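Local atomic coordinates of signal transduction protein PmrD (Escherichia coli, PDB entry 4HN7), a protein that binds the phosphorylated response regulator BasR, mediating transcriptional induction of BasR-activated genes and so inducing polymyxin resistance in some natural isolates. Residues 70-74 with 75-79. Residues are numbered along the deposited sequence; the frame is centred on the assembly and turned at random.
Sequences SSYSP and DEWER
S73 meets the first turn of the helix that follows it through two acceptors, its hydroxyl and its carbonyl. The carbonyl bond is the firmer evidence: N of W77 lies 3.0 Å from O of S73, with an N-H...O angle of 147° and the donor tilted 20° from the carbonyl plane. The second donor, N of E76, is 2.9 Å from OG of S73; S73 holds the N-cap position, just before P74, and the bond is a capping one. A chi1 of 69° swings OG round to face the start of the helix; its modelled place is less certain than that of O, because it comes too close to a neighbouring atom. Two residues further along, N of R79 donates to O of D75 at 2.6 Å, continuing the helical pattern. This is a helix N-cap at the point where strand 63-71 of the closed antiparallel barrel passes into the C-terminal helix 74-84. P74 opens that helix as its first residue, and its N sits 3.7 Å above the plane of the Y72 ring, over one face and offset toward the rim. Beside this, CE1 of Y72 touches CB of W77 at 3.7 Å, the two side chains crossing obliquely; both also rest on M20 and I31 of the barrel, and W77 forms a cation-pi contact with K7. The carboxylate of E76, on a chain bent at chi2, pairs through OE1 with NE of R79 at 3.5 Å, whereas its OE2 approaches OG of S70 only to 3.6 Å.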
loop_
_atom_site.group_PDB
_atom_site.type_symbol
_atom_site.label_atom_id
_atom_site.label_comp_id
_atom_site.label_asym_id
_atom_site.label_seq_id
_atom_site.Cartn_x
_atom_site.Cartn_y
_atom_site.Cartn_z
ATOM N N SER A 70 21.679 3.082 -2.440
ATOM C CA SER A 70 23.075 3.388 -2.332
ATOM C C SER A 70 23.144 4.778 -1.849
ATOM O O SER A 70 22.176 5.471 -1.929
ATOM C CB SER A 70 23.681 3.345 -3.713
ATOM O OG SER A 70 22.740 2.815 -4.617
ATOM N N SER A 71 24.265 5.213 -1.341
ATOM C CA SER A 71 24.354 6.612 -1.023
ATOM C C SER A 71 24.612 7.338 -2.325
ATOM O O SER A 71 24.954 6.716 -3.336
ATOM C CB SER A 71 25.396 6.933 0.053
ATOM O OG SER A 71 26.695 6.727 -0.430
ATOM N N TYR A 72 24.430 8.657 -2.289
ATOM C CA TYR A 72 24.437 9.486 -3.493
ATOM C C TYR A 72 25.835 9.815 -3.951
ATOM O O TYR A 72 26.669 10.193 -3.169
ATOM C CB TYR A 72 23.664 10.809 -3.241
ATOM C CG TYR A 72 23.631 11.797 -4.414
ATOM C CD1 TYR A 72 22.894 11.509 -5.588
ATOM C CD2 TYR A 72 24.338 13.025 -4.364
ATOM C CE1 TYR A 72 22.864 12.409 -6.664
ATOM C CE2 TYR A 72 24.314 13.930 -5.439
ATOM C CZ TYR A 72 23.579 13.616 -6.591
ATOM O OH TYR A 72 23.545 14.479 -7.675
ATOM N N SER A 73 26.071 9.679 -5.243
ATOM C CA SER A 73 27.144 10.387 -5.884
ATOM C C SER A 73 26.510 10.969 -7.138
ATOM O O SER A 73 25.580 10.348 -7.682
ATOM C CB SER A 73 28.258 9.423 -6.227
ATOM O OG SER A 73 27.833 8.554 -7.251
ATOM N N PRO A 74 26.954 12.169 -7.576
ATOM C CA PRO A 74 26.626 12.733 -8.899
ATOM C C PRO A 74 26.698 11.731 -10.079
ATOM O O PRO A 74 25.776 11.662 -10.898
ATOM C CB PRO A 74 27.689 13.786 -9.055
ATOM C CG PRO A 74 27.849 14.310 -7.659
ATOM C CD PRO A 74 27.594 13.179 -6.717
ATOM N N ASP A 75 27.765 10.944 -10.149
ATOM C CA ASP A 75 27.935 9.961 -11.238
ATOM C C ASP A 75 26.966 8.782 -11.125
ATOM O O ASP A 75 26.334 8.395 -12.108
ATOM C CB ASP A 75 29.395 9.431 -11.291
ATOM C CG ASP A 75 30.328 10.267 -12.220
ATOM O OD1 ASP A 75 30.713 11.419 -11.852
ATOM O OD2 ASP A 75 30.691 9.737 -13.310
ATOM N N GLU A 76 26.883 8.217 -9.918
ATOM C CA GLU A 76 25.967 7.116 -9.569
ATOM C C GLU A 76 24.523 7.434 -9.874
ATOM O O GLU A 76 23.746 6.539 -10.175
ATOM C CB GLU A 76 26.097 6.763 -8.083
ATOM C CG GLU A 76 25.115 5.733 -7.532
ATOM C CD GLU A 76 25.285 4.339 -8.097
ATOM O OE1 GLU A 76 25.977 4.179 -9.118
ATOM O OE2 GLU A 76 24.709 3.398 -7.518
ATOM N N TRP A 77 24.143 8.698 -9.782
ATOM C CA TRP A 77 22.813 9.049 -10.216
ATOM C C TRP A 77 22.753 8.794 -11.729
ATOM O O TRP A 77 21.875 8.078 -12.185
ATOM C CB TRP A 77 22.341 10.462 -9.753
ATOM C CG TRP A 77 20.855 10.452 -9.554
ATOM C CD1 TRP A 77 20.112 9.613 -8.725
ATOM C CD2 TRP A 77 19.931 11.221 -10.244
ATOM N NE1 TRP A 77 18.775 9.838 -8.879
ATOM C CE2 TRP A 77 18.635 10.822 -9.810
ATOM C CE3 TRP A 77 20.052 12.212 -11.186
ATOM C CZ2 TRP A 77 17.503 11.392 -10.285
ATOM C CZ3 TRP A 77 18.914 12.786 -11.675
ATOM C CH2 TRP A 77 17.649 12.384 -11.218
ATOM N N GLU A 78 23.716 9.270 -12.514
ATOM C CA GLU A 78 23.654 8.975 -13.952
ATOM C C GLU A 78 23.898 7.508 -14.273
ATOM O O GLU A 78 23.187 6.946 -15.082
ATOM C CB GLU A 78 24.529 9.879 -14.808
ATOM C CG GLU A 78 24.031 9.958 -16.267
ATOM C CD GLU A 78 22.490 9.943 -16.439
ATOM O OE1 GLU A 78 21.776 10.683 -15.721
ATOM O OE2 GLU A 78 21.972 9.193 -17.308
ATOM N N ARG A 79 24.845 6.858 -13.626
ATOM C CA ARG A 79 24.880 5.391 -13.684
ATOM C C ARG A 79 23.500 4.722 -13.496
ATOM O O ARG A 79 23.211 3.711 -14.138
ATOM C CB ARG A 79 25.813 4.841 -12.612
ATOM C CG ARG A 79 27.271 4.718 -13.026
ATOM C CD ARG A 79 28.088 3.931 -11.998
ATOM N NE ARG A 79 27.586 2.562 -11.801
ATOM C CZ ARG A 79 28.055 1.456 -12.394
ATOM N NH1 ARG A 79 29.075 1.486 -13.259
ATOM N NH2 ARG A 79 27.491 0.289 -12.110
#